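Local coordinates for vinylacetyl-CoA Delta-isomerase (Nitrosopumilus maritimus SCM1, PDB 6VJR), which is an oxygen-tolerant 4-hydroxybutyryl-CoA dehydratase carrying FAD and a [4Fe-4S] cluster, and probably also isomerises vinylacetyl-CoA, at residues G103-N108 with T286-R291; I197-I202 with S279-R284. One frame throughout, in Å; residues are numbered along the deposited sequence.

Interaction 1 of 2, residues G103-N108 with T286-R291. With FE (Fe (III) ion), chain I.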
ATOM      1  N   GLY A 103       1.501  13.388 -30.443  1.00 15.11           N
ATOM      2  CA  GLY A 103       1.936  13.446 -31.841  1.00 15.77           C
ATOM      3  C   GLY A 103       3.406  13.067 -32.005  1.00 14.74           C
ATOM      4  O   GLY A 103       3.796  12.417 -32.988  1.00 16.45           O
ATOM      5  N   MET A 104       4.241  13.489 -31.042  1.00 13.85           N
ATOM      6  CA  MET A 104       5.655  13.132 -31.060  1.00 14.34           C
ATOM      7  C   MET A 104       5.849  11.620 -30.980  1.00 13.92           C
ATOM      8  O   MET A 104       6.543  11.037 -31.809  1.00 14.48           O
ATOM      9  CB  MET A 104       6.371  13.815 -29.895  1.00 14.90           C
ATOM     10  CG  MET A 104       7.827  13.512 -29.769  1.00 14.82           C
ATOM     11  SD  MET A 104       8.549  14.314 -28.313  1.00 16.17           S
ATOM     12  CE  MET A 104       7.774  13.372 -27.014  1.00 15.36           C
ATOM     13  N   ASP A 105       5.090  10.965 -30.075  1.00 13.21           N
ATOM     14  CA  ASP A 105       5.178   9.519 -29.910  1.00 13.92           C
ATOM     15  C   ASP A 105       4.592   8.791 -31.132  1.00 14.03           C
ATOM     16  O   ASP A 105       5.108   7.751 -31.563  1.00 14.60           O
ATOM     17  CB  ASP A 105       4.557   9.192 -28.560  1.00 14.33           C
ATOM     18  CG  ASP A 105       5.335   9.731 -27.348  1.00 16.21           C
ATOM     19  OD1 ASP A 105       6.587   9.904 -27.452  1.00 16.29           O
ATOM     20  OD2 ASP A 105       4.719   9.910 -26.263  1.00 15.49           O
ATOM     21  N   ALA A 106       3.490   9.313 -31.675  1.00 14.17           N
ATOM     22  CA  ALA A 106       2.905   8.772 -32.894  1.00 15.40           C
ATOM     23  C   ALA A 106       3.918   8.805 -34.040  1.00 14.36           C
ATOM     24  O   ALA A 106       4.088   7.794 -34.724  1.00 15.93           O
ATOM     25  CB  ALA A 106       1.645   9.547 -33.265  1.00 17.15           C
ATOM     26  N   MET A 107       4.606   9.934 -34.216  1.00 14.41           N
ATOM     27  CA  MET A 107       5.531  10.088 -35.346  1.00 14.41           C
ATOM     28  C   MET A 107       6.718   9.138 -35.196  1.00 14.74           C
ATOM     29  O   MET A 107       7.183   8.531 -36.160  1.00 15.48           O
ATOM     30  CB  MET A 107       5.968  11.541 -35.534  1.00 15.80           C
ATOM     31  CG  MET A 107       4.770  12.332 -36.041  1.00 20.19           C
ATOM     32  SD  MET A 107       5.144  13.786 -36.989  1.00 29.16           S
ATOM     33  CE  MET A 107       5.770  14.653 -35.563  1.00 22.93           C
ATOM     34  N   ASN A 108       7.244   9.063 -33.971  1.00 14.30           N
ATOM     35  CA  ASN A 108       8.374   8.197 -33.698  1.00 13.95           C
ATOM     36  C   ASN A 108       7.995   6.733 -33.993  1.00 13.92           C
ATOM     37  O   ASN A 108       8.759   6.000 -34.587  1.00 16.03           O
ATOM     38  CB  ASN A 108       8.936   8.478 -32.313  1.00 14.53           C
ATOM     39  CG  ASN A 108       9.924   9.636 -32.350  1.00 15.56           C
ATOM     40  OD1 ASN A 108      11.130   9.449 -32.514  1.00 16.44           O
ATOM     41  ND2 ASN A 108       9.423  10.851 -32.233  1.00 16.22           N
ATOM     42  N   THR A 286       2.570   2.937 -27.812  1.00 12.68           N
ATOM     43  CA  THR A 286       2.415   2.815 -26.373  1.00 13.61           C
ATOM     44  C   THR A 286       3.756   2.700 -25.651  1.00 12.99           C
ATOM     45  O   THR A 286       3.878   3.169 -24.516  1.00 13.44           O
ATOM     46  CB  THR A 286       1.432   1.723 -25.940  1.00 14.37           C
ATOM     47  OG1 THR A 286       1.877   0.436 -26.375  1.00 15.26           O
ATOM     48  CG2 THR A 286       0.027   2.034 -26.421  1.00 14.40           C
ATOM     49  N   CYS A 287       4.742   2.059 -26.256  1.00 12.62           N
ATOM     50  CA  CYS A 287       6.072   1.991 -25.674  1.00 13.63           C
ATOM     51  C   CYS A 287       6.586   3.407 -25.404  1.00 13.51           C
ATOM     52  O   CYS A 287       7.048   3.696 -24.302  1.00 13.51           O
ATOM     53  CB  CYS A 287       6.990   1.255 -26.638  1.00 14.76           C
ATOM     54  SG  CYS A 287       8.683   1.045 -26.050  1.00 15.97           S
ATOM     55  N   TYR A 288       6.583   4.275 -26.426  1.00 12.63           N
ATOM     56  CA  TYR A 288       7.005   5.643 -26.200  1.00 13.40           C
ATOM     57  C   TYR A 288       6.126   6.334 -25.171  1.00 12.74           C
ATOM     58  O   TYR A 288       6.605   7.020 -24.243  1.00 13.85           O
ATOM     59  CB  TYR A 288       6.975   6.453 -27.490  1.00 13.65           C
ATOM     60  CG  TYR A 288       8.044   6.128 -28.531  1.00 12.90           C
ATOM     61  CD1 TYR A 288       9.385   6.379 -28.315  1.00 13.11           C
ATOM     62  CD2 TYR A 288       7.698   5.476 -29.706  1.00 13.11           C
ATOM     63  CE1 TYR A 288      10.326   6.075 -29.267  1.00 13.74           C
ATOM     64  CE2 TYR A 288       8.631   5.190 -30.679  1.00 13.09           C
ATOM     65  CZ  TYR A 288       9.967   5.412 -30.429  1.00 13.25           C
ATOM     66  OH  TYR A 288      10.905   5.126 -31.392  1.00 15.03           O
ATOM     67  N   HIS A 289       4.819   6.264 -25.416  1.00 12.83           N
ATOM     68  CA  HIS A 289       3.917   7.126 -24.677  1.00 12.61           C
ATOM     69  C   HIS A 289       3.849   6.757 -23.188  1.00 11.54           C
ATOM     70  O   HIS A 289       3.722   7.659 -22.352  1.00 12.09           O
ATOM     71  CB  HIS A 289       2.546   7.206 -25.318  1.00 13.34           C
ATOM     72  CG  HIS A 289       1.810   8.430 -24.891  1.00 14.35           C
ATOM     73  ND1 HIS A 289       2.239   9.716 -25.133  1.00 16.10           N
ATOM     74  CD2 HIS A 289       0.691   8.548 -24.148  1.00 17.28           C
ATOM     75  CE1 HIS A 289       1.374  10.559 -24.532  1.00 19.02           C
ATOM     76  NE2 HIS A 289       0.421   9.861 -23.929  1.00 18.31           N
ATOM     77  N   ARG A 290       4.007   5.474 -22.863  1.00 12.00           N
ATOM     78  CA  ARG A 290       3.956   5.009 -21.477  1.00 11.65           C
ATOM     79  C   ARG A 290       5.099   5.600 -20.649  1.00 11.38           C
ATOM     80  O   ARG A 290       4.986   5.704 -19.444  1.00 14.12           O
ATOM     81  CB  ARG A 290       3.888   3.483 -21.432  1.00 10.76           C
ATOM     82  CG  ARG A 290       2.469   3.024 -21.730  1.00 12.05           C
ATOM     83  CD  ARG A 290       2.266   1.550 -21.787  1.00 12.76           C
ATOM     84  NE  ARG A 290       0.891   1.246 -22.173  1.00 12.60           N
ATOM     85  CZ  ARG A 290       0.509   0.109 -22.725  1.00 13.68           C
ATOM     86  NH1 ARG A 290       1.304  -0.934 -22.714  1.00 15.32           N
ATOM     87  NH2 ARG A 290      -0.648   0.039 -23.324  1.00 14.90           N
ATOM     88  N   ARG A 291       6.188   6.077 -21.275  1.00 11.91           N
ATOM     89  CA  ARG A 291       7.185   6.800 -20.497  1.00 13.26           C
ATOM     90  C   ARG A 291       7.265   8.304 -20.797  1.00 13.46           C
ATOM     91  O   ARG A 291       8.055   9.015 -20.154  1.00 15.56           O
ATOM     92  CB  ARG A 291       8.550   6.144 -20.463  1.00 15.57           C
ATOM     93  CG  ARG A 291       9.224   5.815 -21.758  1.00 15.46           C
ATOM     94  CD  ARG A 291      10.037   6.961 -22.400  1.00 16.11           C
ATOM     95  NE  ARG A 291       9.232   7.807 -23.276  1.00 15.85           N
ATOM     96  CZ  ARG A 291       9.748   8.646 -24.209  1.00 16.39           C
ATOM     97  NH1 ARG A 291      11.069   8.893 -24.294  1.00 16.00           N
ATOM     98  NH2 ARG A 291       8.924   9.268 -25.025  1.00 17.47           N
TER
HETATM   99 FE    FE I 605      -1.263  10.343 -22.474  0.70 18.30          FE
HETATM  100  O   HOH W   1       9.673   3.625 -33.498  1.00 17.71           O
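D105 reaches from helix 101-121 to helix 278-292 and divides its oxygens between a histidine and an arginine. With CG anti to the carbonyl carbon (chi1 -66°), the carboxylate lies alongside Y288 CB. D105 OD2 offers its anti lone pair to H289 ND1 at 2.7 Å, nearly in the imidazole plane (N-H...O 158°); S292 OG bonds the same oxygen. D105 OD1 makes a long salt bridge of 3.4 Å to R291 NH2. The pairing of D105 with H289 is a His-carboxylate hydrogen bond in the second shell of a metal site: H289 NE2 binds the Fe(III) ion at 2.3 Å, beside Y293 and E443, so the aspartate helps the metal to hold the ring's rotation and probably makes the imidazole more electron-rich. An alanine in place of D105 would remove both acceptor oxygens and probably leave the iron-binding imidazole less firmly oriented. The two segments are antiparallel helices, 151° between their directions with axes 8.7 Å apart, D105 and Y288 facing each other. R291 bends back at chi2 and chi3, so NE reaches Y288 O (2.9 Å) on its own helix, while NH1 bonds Q83 OE1. One turn beyond D105, the amide of N108 has partners at both ends: N108 ND2 donates to M104 O at 2.9 Å, above the carbonyl plane, and OD1 accepts from A74 N. N108 CB meets a face of the Y288 ring in a CH-pi contact, 3.9 Å from the centroid. A tyrosine suits this place because its hydroxyl, bonded to Y355 O, also accepts from a water donating to N108 O.

Interaction 2 of 2, residues I197-I202 with S279-R284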
ATOM      1  N   ILE A 197      -3.081  12.554 -36.932  1.00 16.21           N
ATOM      2  CA  ILE A 197      -2.771  11.258 -37.513  1.00 15.99           C
ATOM      3  C   ILE A 197      -3.699  10.201 -36.917  1.00 15.50           C
ATOM      4  O   ILE A 197      -3.653   9.918 -35.722  1.00 17.06           O
ATOM      5  CB  ILE A 197      -1.297  10.873 -37.292  1.00 16.79           C
ATOM      6  CG1 ILE A 197      -0.322  11.942 -37.826  1.00 18.56           C
ATOM      7  CG2 ILE A 197      -1.039   9.545 -37.990  1.00 19.09           C
ATOM      8  CD1 ILE A 197       1.125  11.680 -37.534  1.00 20.48           C
ATOM      9  N   LEU A 198      -4.532   9.615 -37.776  1.00 15.29           N
ATOM     10  CA  LEU A 198      -5.430   8.542 -37.390  1.00 14.20           C
ATOM     11  C   LEU A 198      -4.639   7.235 -37.398  1.00 15.98           C
ATOM     12  O   LEU A 198      -3.933   6.963 -38.367  1.00 17.13           O
ATOM     13  CB  LEU A 198      -6.571   8.438 -38.408  1.00 15.32           C
ATOM     14  CG  LEU A 198      -7.393   9.705 -38.633  1.00 18.23           C
ATOM     15  CD1 LEU A 198      -8.374   9.492 -39.750  1.00 21.51           C
ATOM     16  CD2 LEU A 198      -8.065  10.159 -37.342  1.00 19.47           C
ATOM     17  N   MET A 199      -4.863   6.387 -36.382  1.00 15.46           N
ATOM     18  CA  MET A 199      -4.134   5.127 -36.261  1.00 15.86           C
ATOM     19  C   MET A 199      -5.040   4.081 -35.632  1.00 14.58           C
ATOM     20  O   MET A 199      -5.823   4.421 -34.769  1.00 15.21           O
ATOM     21  CB  MET A 199      -2.906   5.261 -35.342  1.00 17.43           C
ATOM     22  CG  MET A 199      -1.847   6.263 -35.782  1.00 20.16           C
ATOM     23  SD  MET A 199      -0.561   6.570 -34.543  1.00 22.35           S
ATOM     24  CE  MET A 199      -1.479   7.660 -33.435  1.00 23.42           C
ATOM     25  N   PRO A 200      -4.932   2.805 -36.031  1.00 16.35           N
ATOM     26  CA  PRO A 200      -5.711   1.736 -35.404  1.00 16.85           C
ATOM     27  C   PRO A 200      -5.305   1.562 -33.947  1.00 16.09           C
ATOM     28  O   PRO A 200      -4.164   1.831 -33.569  1.00 16.17           O
ATOM     29  CB  PRO A 200      -5.443   0.517 -36.258  1.00 19.01           C
ATOM     30  CG  PRO A 200      -4.161   0.870 -36.975  1.00 22.68           C
ATOM     31  CD  PRO A 200      -4.026   2.332 -37.082  1.00 18.83           C
ATOM     32  N   THR A 201      -6.255   1.118 -33.132  1.00 15.28           N
ATOM     33  CA  THR A 201      -6.043   1.065 -31.687  1.00 16.90           C
ATOM     34  C   THR A 201      -5.848  -0.336 -31.094  1.00 16.50           C
ATOM     35  O   THR A 201      -5.637  -0.443 -29.874  1.00 17.72           O
ATOM     36  CB  THR A 201      -7.204   1.750 -30.974  1.00 17.83           C
ATOM     37  OG1 THR A 201      -6.774   2.008 -29.629  1.00 19.67           O
ATOM     38  CG2 THR A 201      -8.432   0.875 -30.916  1.00 18.51           C
ATOM     39  N   ILE A 202      -5.945  -1.391 -31.902  1.00 17.06           N
ATOM     40  CA  ILE A 202      -6.017  -2.766 -31.419  1.00 19.85           C
ATOM     41  C   ILE A 202      -5.356  -3.645 -32.471  1.00 20.54           C
ATOM     42  O   ILE A 202      -5.279  -3.257 -33.633  1.00 19.16           O
ATOM     43  CB  ILE A 202      -7.499  -3.123 -31.204  1.00 23.95           C
ATOM     44  CG1 ILE A 202      -7.716  -4.439 -30.574  1.00 28.44           C
ATOM     45  CG2 ILE A 202      -8.296  -3.025 -32.507  1.00 23.04           C
ATOM     46  CD1 ILE A 202      -9.133  -4.597 -30.043  1.00 28.44           C
ATOM     47  N   SER A 279      -0.703  -4.258 -34.660  0.53 18.69           N
ATOM     48  CA  SER A 279      -0.208  -4.544 -33.321  0.53 20.04           C
ATOM     49  C   SER A 279       1.184  -3.932 -33.137  0.53 18.19           C
ATOM     50  O   SER A 279       1.477  -3.383 -32.086  0.53 18.88           O
ATOM     51  CB  SER A 279      -0.226  -6.025 -33.032  0.53 22.25           C
ATOM     52  OG  SER A 279       0.603  -6.704 -33.960  0.53 26.41           O
ATOM     53  N   MET A 280       2.019  -3.946 -34.185  1.00 17.96           N
ATOM     54  CA  MET A 280       3.345  -3.322 -34.094  1.00 17.50           C
ATOM     55  C   MET A 280       3.236  -1.814 -33.801  1.00 16.95           C
ATOM     56  O   MET A 280       3.925  -1.261 -32.922  1.00 15.25           O
ATOM     57  CB  MET A 280       4.133  -3.533 -35.386  1.00 20.23           C
ATOM     58  CG  MET A 280       5.481  -2.889 -35.376  1.00 20.28           C
ATOM     59  SD  MET A 280       6.418  -3.063 -36.911  1.00 22.30           S
ATOM     60  CE  MET A 280       6.777  -4.826 -36.927  1.00 23.83           C
ATOM     61  N   LEU A 281       2.323  -1.147 -34.520  1.00 15.51           N
ATOM     62  CA  LEU A 281       2.171   0.289 -34.362  1.00 15.57           C
ATOM     63  C   LEU A 281       1.672   0.577 -32.950  1.00 14.40           C
ATOM     64  O   LEU A 281       2.147   1.500 -32.306  1.00 16.02           O
ATOM     65  CB  LEU A 281       1.230   0.872 -35.403  1.00 17.34           C
ATOM     66  CG  LEU A 281       0.984   2.372 -35.272  1.00 17.89           C
ATOM     67  CD1 LEU A 281       2.300   3.131 -35.400  1.00 20.69           C
ATOM     68  CD2 LEU A 281      -0.023   2.772 -36.345  1.00 19.56           C
ATOM     69  N   VAL A 282       0.650  -0.144 -32.497  1.00 14.57           N
ATOM     70  CA  VAL A 282       0.138   0.108 -31.141  1.00 15.68           C
ATOM     71  C   VAL A 282       1.207  -0.128 -30.068  1.00 13.62           C
ATOM     72  O   VAL A 282       1.355   0.646 -29.122  1.00 14.18           O
ATOM     73  CB  VAL A 282      -1.093  -0.758 -30.890  1.00 17.13           C
ATOM     74  CG1 VAL A 282      -1.587  -0.672 -29.465  1.00 18.65           C
ATOM     75  CG2 VAL A 282      -2.238  -0.445 -31.846  1.00 18.02           C
ATOM     76  N   GLU A 283       1.934  -1.243 -30.209  1.00 13.88           N
ATOM     77  CA  GLU A 283       3.012  -1.591 -29.294  1.00 14.83           C
ATOM     78  C   GLU A 283       4.047  -0.482 -29.213  1.00 13.86           C
ATOM     79  O   GLU A 283       4.469  -0.094 -28.134  1.00 14.21           O
ATOM     80  CB  GLU A 283       3.679  -2.898 -29.697  1.00 18.56           C
ATOM     81  CG  GLU A 283       4.773  -3.355 -28.745  1.00 23.06           C
ATOM     82  CD  GLU A 283       5.222  -4.800 -28.987  1.00 31.95           C
ATOM     83  OE1 GLU A 283       5.525  -5.535 -28.033  1.00 40.45           O
ATOM     84  OE2 GLU A 283       5.213  -5.239 -30.138  1.00 42.56           O
ATOM     85  N   ARG A 284       4.502  -0.007 -30.373  1.00 13.91           N
ATOM     86  CA  ARG A 284       5.530   1.003 -30.351  1.00 14.43           C
ATOM     87  C   ARG A 284       5.056   2.378 -29.913  1.00 12.58           C
ATOM     88  O   ARG A 284       5.773   3.058 -29.180  1.00 13.88           O
ATOM     89  CB  ARG A 284       6.240   1.006 -31.696  1.00 15.68           C
ATOM     90  CG  ARG A 284       6.928  -0.311 -32.002  1.00 17.16           C
ATOM     91  CD  ARG A 284       7.775  -0.233 -33.224  1.00 18.60           C
ATOM     92  NE  ARG A 284       8.322  -1.563 -33.469  1.00 19.47           N
ATOM     93  CZ  ARG A 284       8.972  -1.919 -34.538  1.00 20.03           C
ATOM     94  NH1 ARG A 284       9.240  -1.021 -35.449  1.00 20.15           N
ATOM     95  NH2 ARG A 284       9.372  -3.166 -34.673  1.00 23.07           N
TER
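The guanidinium of R284 carries the sulfur of M280 over one face, SD standing 3.5 Å above the plane and displaced toward the rim, one turn away on helix 278-292. NH1 of R284 pairs with E116 and also bonds S112, both on helix 101-121. Toward the 197-202 segment the same helix turns mainly L281 and V282. L281, its CG anti to the backbone N (chi1 178°), extends one methyl, CD2, to M199 CB at 3.9 Å and to P200 CD at 4.1 Å, crossing both side chains at about a right angle. A leucine suits this spot because its reach carries a methyl into the angle between M199 and P200. V282 meets backbone instead: its CG2 approaches P200 O at 3.4 Å and lies against the T201-I202 peptide, 3.7 Å from T201 C. The compact valine lets the chain come this close, but P200 O and I202 N are buried here without a partner in the model. The side chain of T201 leaves the helix and touches M147, an FAD-binding residue. The segment leaves strand 195-198, which runs between strands 143-146 and 213-218; V214 of the latter touches P200 and L281, while S109 of helix 101-121 packs on L281.

How the interactions relate
The two contacts lie with their centres about 10 Å apart and use successive turns of one helix, 278-292. Along the chain the order is 103-108, 197-202, 279-284, 286-291, so both segments of interaction 2 fall between those of interaction 1. They also meet directly through helix 101-121: A106 CB packs on M199 CE at 3.7 Å, and M107 CG on I197 CD1 at 4.0 Å. Helix 278-292 thus meets the loop that leaves strand 195-198 of the four-stranded sheet, near FAD-binding residues, at one end and carries the iron ligand H289 toward the other. Both contacts link the N-terminal and C-terminal family regions, which is consistent with a shared framework for the flavin and iron-sulfur sites.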